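Folylpolyglutamate synthase (FolC) (Helicobacter pylori, PDB 6K8C) probably adds glutamate to dihydropteroate and, successively, to reduced folates, spending ATP in the folate pathway of this bacterium. Local coordinates at residues I272-L277 with I284-N289; P290-A295 with L374-F379; L310-Y315 with L322-L327; H83-R88 with A384-Y389. One frame throughout, in Å; residues are numbered along the deposited sequence.

Overall arrangement
Three of the four contacts belong to the C-terminal glutamate ligase domain, and the fourth joins that domain to the Mur ligase middle domain. Contact 1 closes the hairpin of strands 276-279 and 282-285; contact 2 sets helix 290-303 against strand 373-376; contact 3 sets helix 320-327 against strand 308-312. All three reach one six-stranded mixed sheet, their centres about 6 Å (1 and 2), 7 Å (2 and 3) and 13 Å (1 and 3) apart. Contact 3 is nested inside the chain loop closed by contact 2, and contacts 1 to 3 inside that closed by contact 4, whose centre is about 12 Å from that of contact 1. There Val84 and Phe85 pack on Gly273, Glu276 and Val286, setting the domain interface against the hairpin.

Contact 1: residues I272-L277 with I284-N289; sequences IGRCEL and IDVGHN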
# COMPACT_ATOMS: atom_id res chain seq x y z
N ILE A 272 8.16 -2.34 3.82
CA ILE A 272 9.04 -2.87 2.79
C ILE A 272 8.88 -2.04 1.52
O ILE A 272 7.76 -1.71 1.10
CB ILE A 272 8.75 -4.36 2.55
CG1 ILE A 272 9.23 -5.19 3.74
CG2 ILE A 272 9.40 -4.84 1.26
CD1 ILE A 272 8.57 -6.56 3.85
N GLY A 273 10.01 -1.69 0.91
CA GLY A 273 9.97 -0.91 -0.31
C GLY A 273 9.82 0.58 -0.11
O GLY A 273 9.63 1.30 -1.09
N ARG A 274 9.87 1.05 1.13
CA ARG A 274 9.82 2.48 1.45
C ARG A 274 11.13 2.84 2.13
O ARG A 274 11.41 2.35 3.23
CB ARG A 274 8.63 2.82 2.35
CG ARG A 274 7.30 2.97 1.63
CD ARG A 274 6.73 1.62 1.23
NE ARG A 274 5.31 1.71 0.90
CZ ARG A 274 4.51 0.66 0.73
NH1 ARG A 274 4.99 -0.57 0.86
NH2 ARG A 274 3.23 0.84 0.44
N CYS A 275 11.93 3.68 1.48
CA CYS A 275 13.23 4.10 2.01
C CYS A 275 14.07 2.89 2.43
O CYS A 275 14.61 2.83 3.53
CB CYS A 275 13.02 5.05 3.19
SG CYS A 275 14.27 6.30 3.28
N GLU A 276 14.18 1.93 1.52
CA GLU A 276 14.77 0.63 1.83
C GLU A 276 16.14 0.50 1.16
O GLU A 276 16.26 0.68 -0.05
CB GLU A 276 13.86 -0.50 1.36
CG GLU A 276 14.41 -1.89 1.65
CD GLU A 276 13.33 -2.87 2.05
OE1 GLU A 276 13.51 -4.08 1.80
OE2 GLU A 276 12.31 -2.44 2.61
N LEU A 277 17.15 0.19 1.96
CA LEU A 277 18.49 -0.06 1.45
C LEU A 277 18.56 -1.51 1.00
O LEU A 277 18.75 -2.42 1.81
CB LEU A 277 19.55 0.22 2.51
CG LEU A 277 20.34 1.53 2.45
CD1 LEU A 277 21.50 1.48 3.43
CD2 LEU A 277 20.83 1.83 1.05
N ILE A 284 15.88 1.98 -2.38
CA ILE A 284 14.68 1.67 -3.16
C ILE A 284 13.46 2.27 -2.47
O ILE A 284 13.31 2.17 -1.25
CB ILE A 284 14.50 0.15 -3.34
CG1 ILE A 284 15.56 -0.40 -4.30
CG2 ILE A 284 13.11 -0.16 -3.88
CD1 ILE A 284 15.22 -1.78 -4.85
N ASP A 285 12.58 2.89 -3.26
CA ASP A 285 11.36 3.46 -2.71
C ASP A 285 10.28 3.45 -3.78
O ASP A 285 10.52 3.90 -4.91
CB ASP A 285 11.59 4.88 -2.19
CG ASP A 285 10.42 5.39 -1.37
OD1 ASP A 285 9.39 5.75 -1.97
OD2 ASP A 285 10.53 5.41 -0.12
N VAL A 286 9.09 2.94 -3.43
CA VAL A 286 8.00 2.80 -4.38
C VAL A 286 7.16 4.06 -4.52
O VAL A 286 6.16 4.05 -5.25
CB VAL A 286 7.08 1.63 -3.99
CG1 VAL A 286 7.85 0.32 -4.04
CG2 VAL A 286 6.49 1.87 -2.60
N GLY A 287 7.53 5.15 -3.85
CA GLY A 287 6.70 6.34 -3.87
C GLY A 287 6.84 7.17 -5.13
O GLY A 287 7.68 6.92 -6.00
N HIS A 288 5.97 8.18 -5.24
CA HIS A 288 6.16 9.24 -6.24
C HIS A 288 5.30 10.42 -5.77
O HIS A 288 4.13 10.54 -6.14
CB HIS A 288 5.79 8.83 -7.64
CG HIS A 288 6.26 9.80 -8.68
ND1 HIS A 288 5.67 11.02 -8.88
CD2 HIS A 288 7.30 9.74 -9.55
CE1 HIS A 288 6.31 11.67 -9.84
NE2 HIS A 288 7.30 10.91 -10.26
N ASN A 289 5.90 11.28 -4.95
CA ASN A 289 5.20 12.37 -4.29
C ASN A 289 6.23 13.41 -3.90
O ASN A 289 7.36 13.05 -3.54
CB ASN A 289 4.47 11.87 -3.03
CG ASN A 289 2.98 12.03 -3.14
OD1 ASN A 289 2.44 12.25 -4.22
ND2 ASN A 289 2.29 11.92 -2.00
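Asp285 reaches across to the turn at Arg274 and Cys275, where its OD2 accepts the backbone N-H of Cys275 at 2.7 Å. The donor comes from the anti side of the carboxylate, 26° out of its plane. Beside it, Val286 N donates a hydrogen bond to Gly273 O, 2.9 Å, and Asp285 CA adds a CA-H...O contact to the same oxygen. Further along, Glu276 and Ile284 form an antiparallel hydrogen-bonded pair, Glu276 N to Ile284 O 2.9 Å and Ile284 N to Glu276 O 2.7 Å. Val286 CG2 lies over one face of the Arg274 guanidinium, 3.7 Å from NE and toward the rim.

A second shell fixes these groups. Asp285 OD1 accepts Gly287 N at 2.7 Å, an Asx turn, while Arg238 forms a salt bridge with OD2. Arg274 bends at chi2 (75°), which returns NH1 to Ile272 O at 3.0 Å, in the guanidinium plane. Glu276 OE2 receives Gly273 N from above the carboxylate plane.

With OD2 shared by Cys275 N and Arg238 and OD1 taken by Gly287 N, the rotation of the Asp285 carboxylate is fixed, and the mouth of this beta hairpin is joined to the loop leading into helix 290-303.

Contact 2: residues P290-A295 with L374-F379; sequences PHSAKA and LVYGSF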
# COMPACT_ATOMS: atom_id res chain seq x y z
N PRO A 290 5.87 14.69 -3.94
CA PRO A 290 6.78 15.70 -3.37
C PRO A 290 7.15 15.39 -1.93
O PRO A 290 8.29 15.61 -1.52
CB PRO A 290 5.97 17.00 -3.49
CG PRO A 290 5.03 16.75 -4.62
CD PRO A 290 4.66 15.30 -4.52
N HIS A 291 6.21 14.85 -1.15
CA HIS A 291 6.50 14.56 0.25
C HIS A 291 7.53 13.46 0.39
O HIS A 291 8.48 13.57 1.17
CB HIS A 291 5.22 14.20 0.99
CG HIS A 291 5.41 14.08 2.47
ND1 HIS A 291 5.35 15.17 3.31
CD2 HIS A 291 5.70 13.02 3.26
CE1 HIS A 291 5.57 14.78 4.56
NE2 HIS A 291 5.79 13.48 4.55
N SER A 292 7.36 12.35 -0.35
CA SER A 292 8.35 11.29 -0.25
C SER A 292 9.67 11.70 -0.89
O SER A 292 10.74 11.31 -0.41
CB SER A 292 7.83 9.99 -0.88
OG SER A 292 7.41 10.17 -2.22
N ALA A 293 9.62 12.50 -1.96
CA ALA A 293 10.86 12.94 -2.60
C ALA A 293 11.70 13.78 -1.64
O ALA A 293 12.92 13.62 -1.58
CB ALA A 293 10.55 13.71 -3.88
N LYS A 294 11.05 14.66 -0.87
CA LYS A 294 11.78 15.44 0.12
C LYS A 294 12.41 14.53 1.17
O LYS A 294 13.56 14.73 1.57
CB LYS A 294 10.84 16.45 0.78
CG LYS A 294 10.44 17.60 -0.13
CD LYS A 294 9.46 18.53 0.56
CE LYS A 294 9.13 19.74 -0.31
NZ LYS A 294 7.96 20.50 0.20
N ALA A 295 11.66 13.52 1.63
CA ALA A 295 12.18 12.61 2.65
C ALA A 295 13.34 11.78 2.11
O ALA A 295 14.30 11.49 2.83
CB ALA A 295 11.07 11.71 3.16
N LEU A 374 19.41 5.73 -6.13
CA LEU A 374 18.04 5.68 -5.64
C LEU A 374 17.15 5.18 -6.76
O LEU A 374 17.16 5.74 -7.86
CB LEU A 374 17.55 7.06 -5.15
CG LEU A 374 16.04 7.17 -4.87
CD1 LEU A 374 15.60 6.21 -3.78
CD2 LEU A 374 15.64 8.61 -4.51
N VAL A 375 16.40 4.11 -6.49
CA VAL A 375 15.39 3.58 -7.40
C VAL A 375 14.04 4.07 -6.90
O VAL A 375 13.67 3.81 -5.75
CB VAL A 375 15.45 2.04 -7.46
CG1 VAL A 375 14.30 1.49 -8.30
CG2 VAL A 375 16.80 1.58 -8.00
N TYR A 376 13.31 4.79 -7.75
CA TYR A 376 12.17 5.57 -7.29
C TYR A 376 11.14 5.73 -8.39
O TYR A 376 11.48 5.91 -9.56
CB TYR A 376 12.65 6.95 -6.81
CG TYR A 376 11.61 7.85 -6.21
CD1 TYR A 376 10.89 7.48 -5.09
CD2 TYR A 376 11.38 9.12 -6.74
CE1 TYR A 376 9.95 8.33 -4.52
CE2 TYR A 376 10.45 9.97 -6.18
CZ TYR A 376 9.74 9.58 -5.07
OH TYR A 376 8.81 10.44 -4.51
N GLY A 377 9.87 5.67 -8.01
CA GLY A 377 8.83 6.10 -8.93
C GLY A 377 7.49 5.42 -8.78
O GLY A 377 6.45 6.07 -8.97
N SER A 378 7.49 4.14 -8.44
CA SER A 378 6.27 3.34 -8.38
C SER A 378 6.63 1.96 -7.85
O SER A 378 7.81 1.60 -7.76
CB SER A 378 5.60 3.20 -9.75
OG SER A 378 6.54 2.81 -10.75
N PHE A 379 5.60 1.20 -7.50
CA PHE A 379 5.80 -0.23 -7.27
C PHE A 379 6.36 -0.88 -8.52
O PHE A 379 7.24 -1.75 -8.45
CB PHE A 379 4.47 -0.91 -6.89
CG PHE A 379 4.15 -0.85 -5.41
CD1 PHE A 379 3.54 0.26 -4.87
CD2 PHE A 379 4.44 -1.92 -4.58
CE1 PHE A 379 3.23 0.32 -3.53
CE2 PHE A 379 4.13 -1.88 -3.23
CZ PHE A 379 3.52 -0.75 -2.70
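Tyr376 extends from strand 373-376 to the first turn of helix 290-303, a helix packed on the sheet of the glutamate ligase domain, and its hydroxyl meets Ser292. The bond between Ser292 OG and Tyr376 OH is 2.7 Å long, and either oxygen could be the donor. Ser292 OG lies at the ring edge, in plane, so the serine approaches the phenol at its hydroxyl end. The tyrosine reaches this far because CG stands anti to the backbone N (chi1 -176°), carrying the ring toward the helix across a CA-CA separation of 8.8 Å between Ala293 and Tyr376.

This polar end is the tight part. Tyr376 OH also takes part in a hydrogen bond with Asn289 N, and Ser292 OG in one with Asn289 O, so the two hydroxyls tie the residue at the N-cap position to the strand. All three touching residues are buried, and these bonds supply polar partners inside the domain.

Away from the hydroxyls the contact becomes looser. Ala293 CB comes no nearer to the ring carbons than 4.4 Å, at Tyr376 CZ, and the area buried between the segments is a modest 113 Å². On the outer side of the helix Lys294 is exposed, its side chain directed away from the strand. Leu296 of the same helix and Val323 of helix 320-327 also touch the tyrosine. Back at the tight, polar end, Ala293 CB lies 3.8 Å from Tyr376 OH.

Contact 3: residues L310-Y315 with L322-L327; sequences LIYNCY and LVLEIL
Leu324 and Tyr312 meet because their first torsions point them at one another: CG of Tyr312 is anti to its own backbone N (chi1 177°), projecting the ring from strand 308-312, whereas CG of Leu324 is set anti to the carbonyl carbon, which brings the end of the side chain nearer the strand. The two come from opposite directions. Leu324 CD2 stands 3.9 Å from the ring centroid and only 5° off the ring normal, a well-centred CH-pi contact. Its other methyl, CD1, reaches Tyr312 CE2 at 4.0 Å.

The same CD2 of Leu324 is shared with Leu310, whose CD2 lies 3.6 Å away, the two side chains meeting at a slant. Leu310 CD2 also touches Leu327 CD1 at 4.2 Å, here with the side chains at about a right angle. Hydrocarbon thus covers one face of the ring, while its polar end is held separately, Tyr312 OH being hydrogen-bonded to His288 NE2.

The axes of strand residues 310-312 and helix residues 322-327 run antiparallel (170°), 11.9 Å apart at closest approach, within a beta-alpha-beta unit completed by strand 331-336. Helix 347-357 flanks Leu324 through Leu354 and Leu357, and Val323 touches Tyr376 of strand 373-376.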
# COMPACT_ATOMS: atom_id res chain seq x y z
N LEU A 310 19.92 8.66 -9.95
CA LEU A 310 18.52 8.31 -9.81
C LEU A 310 18.11 7.33 -10.91
O LEU A 310 18.33 7.60 -12.09
CB LEU A 310 17.64 9.56 -9.86
CG LEU A 310 16.14 9.32 -9.66
CD1 LEU A 310 15.86 8.88 -8.23
CD2 LEU A 310 15.35 10.59 -9.98
N ILE A 311 17.52 6.20 -10.52
CA ILE A 311 16.92 5.25 -11.44
C ILE A 311 15.41 5.45 -11.35
O ILE A 311 14.82 5.26 -10.28
CB ILE A 311 17.33 3.81 -11.11
CG1 ILE A 311 18.83 3.63 -11.33
CG2 ILE A 311 16.55 2.81 -11.98
CD1 ILE A 311 19.42 2.41 -10.63
N TYR A 312 14.78 5.83 -12.46
CA TYR A 312 13.51 6.53 -12.36
C TYR A 312 12.62 6.28 -13.57
O TYR A 312 13.09 6.23 -14.71
CB TYR A 312 13.75 8.04 -12.21
CG TYR A 312 12.50 8.90 -12.17
CD1 TYR A 312 11.84 9.14 -10.97
CD2 TYR A 312 12.00 9.48 -13.33
CE1 TYR A 312 10.70 9.93 -10.93
CE2 TYR A 312 10.86 10.27 -13.30
CZ TYR A 312 10.22 10.49 -12.10
OH TYR A 312 9.08 11.27 -12.06
N ASN A 313 11.33 6.13 -13.30
CA ASN A 313 10.27 6.35 -14.27
C ASN A 313 9.01 6.70 -13.48
O ASN A 313 8.99 6.57 -12.25
CB ASN A 313 10.05 5.14 -15.18
CG ASN A 313 9.69 5.54 -16.61
OD1 ASN A 313 9.18 6.63 -16.85
ND2 ASN A 313 9.95 4.65 -17.55
N CYS A 314 7.97 7.14 -14.18
CA CYS A 314 6.74 7.49 -13.47
C CYS A 314 5.55 7.36 -14.40
O CYS A 314 5.68 7.27 -15.62
CB CYS A 314 6.82 8.90 -12.88
SG CYS A 314 6.65 10.21 -14.10
N TYR A 315 4.37 7.34 -13.79
CA TYR A 315 3.12 7.29 -14.53
C TYR A 315 2.78 8.67 -15.08
O TYR A 315 3.35 9.69 -14.68
CB TYR A 315 1.99 6.76 -13.63
CG TYR A 315 2.13 5.29 -13.29
CD1 TYR A 315 2.17 4.33 -14.29
CD2 TYR A 315 2.23 4.87 -11.97
CE1 TYR A 315 2.29 2.99 -13.99
CE2 TYR A 315 2.35 3.53 -11.65
CZ TYR A 315 2.39 2.59 -12.67
OH TYR A 315 2.52 1.26 -12.36
N LEU A 322 8.03 18.41 -10.55
CA LEU A 322 8.27 18.85 -9.18
C LEU A 322 9.10 17.83 -8.41
O LEU A 322 10.02 18.20 -7.66
CB LEU A 322 6.94 19.10 -8.47
CG LEU A 322 7.02 19.62 -7.04
CD1 LEU A 322 7.97 20.80 -6.95
CD2 LEU A 322 5.63 19.99 -6.53
N VAL A 323 8.81 16.54 -8.58
CA VAL A 323 9.54 15.50 -7.86
C VAL A 323 11.01 15.52 -8.24
O VAL A 323 11.90 15.48 -7.38
CB VAL A 323 8.89 14.13 -8.13
CG1 VAL A 323 9.89 13.01 -7.90
CG2 VAL A 323 7.66 13.96 -7.25
N LEU A 324 11.30 15.62 -9.54
CA LEU A 324 12.69 15.67 -9.99
C LEU A 324 13.36 16.97 -9.57
O LEU A 324 14.57 16.99 -9.29
CB LEU A 324 12.75 15.49 -11.51
CG LEU A 324 12.28 14.12 -11.99
CD1 LEU A 324 11.98 14.13 -13.48
CD2 LEU A 324 13.31 13.06 -11.65
N GLU A 325 12.61 18.08 -9.54
CA GLU A 325 13.18 19.34 -9.06
C GLU A 325 13.56 19.23 -7.59
O GLU A 325 14.61 19.75 -7.17
CB GLU A 325 12.19 20.48 -9.28
CG GLU A 325 12.75 21.84 -8.94
CD GLU A 325 11.71 22.94 -9.02
OE1 GLU A 325 10.70 22.88 -8.27
OE2 GLU A 325 11.89 23.87 -9.83
N ILE A 326 12.74 18.56 -6.79
CA ILE A 326 13.05 18.37 -5.38
C ILE A 326 14.30 17.51 -5.21
O ILE A 326 15.16 17.79 -4.36
CB ILE A 326 11.84 17.77 -4.65
CG1 ILE A 326 10.75 18.83 -4.47
CG2 ILE A 326 12.24 17.15 -3.31
CD1 ILE A 326 9.36 18.25 -4.29
N LEU A 327 14.44 16.47 -6.03
CA LEU A 327 15.56 15.55 -5.88
C LEU A 327 16.84 16.09 -6.50
O LEU A 327 17.93 15.70 -6.07
CB LEU A 327 15.23 14.19 -6.50
CG LEU A 327 14.18 13.38 -5.73
CD1 LEU A 327 13.62 12.24 -6.58
CD2 LEU A 327 14.80 12.85 -4.45

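Contact 4: residues H83-R88 with A384-Y389; sequences HVFEFR and AFYKRY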
# COMPACT_ATOMS: atom_id res chain seq x y z
N HIS A 83 2.99 -6.10 -4.18
CA HIS A 83 4.21 -6.36 -3.43
C HIS A 83 5.40 -5.80 -4.19
O HIS A 83 5.33 -5.53 -5.39
CB HIS A 83 4.39 -7.86 -3.15
CG HIS A 83 4.54 -8.70 -4.39
ND1 HIS A 83 3.49 -9.40 -4.94
CD2 HIS A 83 5.62 -8.98 -5.15
CE1 HIS A 83 3.92 -10.05 -6.01
NE2 HIS A 83 5.21 -9.82 -6.15
N VAL A 84 6.50 -5.60 -3.46
CA VAL A 84 7.72 -5.06 -4.05
C VAL A 84 8.61 -6.20 -4.51
O VAL A 84 8.97 -6.29 -5.70
CB VAL A 84 8.47 -4.16 -3.06
CG1 VAL A 84 9.75 -3.63 -3.70
CG2 VAL A 84 7.58 -3.02 -2.59
N PHE A 85 9.00 -7.07 -3.58
CA PHE A 85 9.95 -8.14 -3.84
C PHE A 85 9.30 -9.51 -3.85
O PHE A 85 9.51 -10.28 -4.79
CB PHE A 85 11.08 -8.12 -2.81
CG PHE A 85 11.73 -6.77 -2.65
CD1 PHE A 85 12.58 -6.27 -3.63
CD2 PHE A 85 11.50 -6.00 -1.52
CE1 PHE A 85 13.18 -5.03 -3.49
CE2 PHE A 85 12.11 -4.76 -1.37
CZ PHE A 85 12.94 -4.28 -2.36
N GLU A 86 8.52 -9.85 -2.83
CA GLU A 86 7.92 -11.18 -2.71
C GLU A 86 6.43 -11.07 -2.47
O GLU A 86 5.95 -10.14 -1.82
CB GLU A 86 8.52 -12.00 -1.55
CG GLU A 86 10.03 -12.06 -1.49
CD GLU A 86 10.52 -12.45 -0.12
OE1 GLU A 86 9.93 -13.38 0.48
OE2 GLU A 86 11.49 -11.83 0.38
N PHE A 87 5.70 -12.07 -2.99
CA PHE A 87 4.25 -12.14 -2.81
C PHE A 87 3.85 -12.11 -1.34
O PHE A 87 2.82 -11.53 -0.98
CB PHE A 87 3.71 -13.41 -3.48
CG PHE A 87 2.22 -13.60 -3.34
CD1 PHE A 87 1.34 -12.88 -4.13
CD2 PHE A 87 1.70 -14.52 -2.44
CE1 PHE A 87 -0.03 -13.05 -4.01
CE2 PHE A 87 0.33 -14.70 -2.32
CZ PHE A 87 -0.54 -13.96 -3.10
N ARG A 88 4.64 -12.75 -0.47
CA ARG A 88 4.20 -12.87 0.92
C ARG A 88 4.22 -11.54 1.68
O ARG A 88 3.69 -11.49 2.79
CB ARG A 88 5.03 -13.91 1.67
CG ARG A 88 6.47 -13.51 1.93
CD ARG A 88 7.27 -14.73 2.35
NE ARG A 88 8.60 -14.37 2.83
CZ ARG A 88 9.00 -14.49 4.09
NH1 ARG A 88 10.23 -14.14 4.43
NH2 ARG A 88 8.18 -14.98 5.01
N ALA A 384 10.33 -3.90 -11.25
CA ALA A 384 11.01 -4.16 -12.52
C ALA A 384 12.52 -4.01 -12.38
O ALA A 384 13.27 -4.78 -12.99
CB ALA A 384 10.46 -3.24 -13.61
N PHE A 385 12.98 -3.03 -11.60
CA PHE A 385 14.40 -2.95 -11.31
C PHE A 385 14.88 -4.20 -10.60
O PHE A 385 15.95 -4.74 -10.91
CB PHE A 385 14.72 -1.73 -10.44
CG PHE A 385 16.12 -1.75 -9.90
CD1 PHE A 385 17.17 -1.31 -10.68
CD2 PHE A 385 16.39 -2.25 -8.64
CE1 PHE A 385 18.47 -1.34 -10.20
CE2 PHE A 385 17.68 -2.28 -8.15
CZ PHE A 385 18.72 -1.83 -8.93
N TYR A 386 14.12 -4.66 -9.60
CA TYR A 386 14.55 -5.78 -8.78
C TYR A 386 14.73 -7.04 -9.61
O TYR A 386 15.64 -7.84 -9.36
CB TYR A 386 13.55 -6.01 -7.65
CG TYR A 386 13.93 -7.16 -6.74
CD1 TYR A 386 15.12 -7.14 -6.03
CD2 TYR A 386 13.09 -8.26 -6.60
CE1 TYR A 386 15.46 -8.18 -5.19
CE2 TYR A 386 13.43 -9.31 -5.77
CZ TYR A 386 14.62 -9.26 -5.07
OH TYR A 386 14.97 -10.31 -4.23
N LYS A 387 13.86 -7.25 -10.60
CA LYS A 387 13.97 -8.43 -11.45
C LYS A 387 15.24 -8.37 -12.30
O LYS A 387 15.98 -9.35 -12.40
CB LYS A 387 12.74 -8.56 -12.34
CG LYS A 387 11.56 -9.24 -11.65
CD LYS A 387 10.27 -8.48 -11.89
CE LYS A 387 9.11 -9.43 -12.18
NZ LYS A 387 8.09 -8.79 -13.05
N ARG A 388 15.51 -7.21 -12.91
CA ARG A 388 16.73 -7.06 -13.70
C ARG A 388 17.97 -7.15 -12.82
O ARG A 388 18.99 -7.72 -13.22
CB ARG A 388 16.69 -5.73 -14.46
CG ARG A 388 15.48 -5.59 -15.37
CD ARG A 388 15.47 -4.27 -16.13
NE ARG A 388 16.76 -3.94 -16.73
CZ ARG A 388 16.99 -2.84 -17.44
NH1 ARG A 388 18.20 -2.63 -17.95
NH2 ARG A 388 16.02 -1.96 -17.64
N TYR A 389 17.89 -6.59 -11.60
CA TYR A 389 18.98 -6.70 -10.64
C TYR A 389 19.20 -8.14 -10.21
O TYR A 389 20.34 -8.57 -9.99
CB TYR A 389 18.68 -5.80 -9.45
CG TYR A 389 19.67 -5.87 -8.31
CD1 TYR A 389 20.90 -5.23 -8.38
CD2 TYR A 389 19.36 -6.55 -7.14
CE1 TYR A 389 21.80 -5.29 -7.34
CE2 TYR A 389 20.25 -6.61 -6.08
CZ TYR A 389 21.47 -5.97 -6.19
OH TYR A 389 22.36 -6.03 -5.14
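The Phe85 ring turns its edge into the face of Tyr386, a T-shaped (edge-to-face) pair. Phe85 CD1 sits over the centre of the Tyr386 ring, 3.4 Å above its plane, and the ring planes stand at 78° with centroids 4.8 Å apart. One face of Phe85 is covered within its own loop by Val84 CG1, likewise over the ring centre, so the phenylalanine is backed by its neighbour while its edge is spent on the tyrosine. Only these two residues touch appreciably across the contact, which lies at the surface between the Mur ligase middle domain, carrying loop 83-88, and helix 379-390 of the C-terminal part.

The side chains meet at about a right angle. In Tyr386, CG anti to the backbone N (chi1 -180°) sends the ring off the helix toward Phe85, and chi2 of 61° turns its face to it. The partners thereby come close although their CA atoms are 7.2 Å apart.

Outside the pair, the loop has further fastenings. Glu89 accepts the backbone N-H groups of Val84, Phe85 and Glu86, and Asn383 of the helix donates to Val84 O. Phe85 also touches Glu276, Leu278 and Ile284, which places it against the hairpin of contact 1. Within the loop Arg88 NE and Glu86 OE1 form a salt bridge of 2.9 Å, met on the syn side of the carboxylate. The aromatic junction is closest at Phe85 CD1, which lies 3.5 Å from Tyr386 CG, and Phe85 CE1 lies 3.8 Å from Tyr386 CD1.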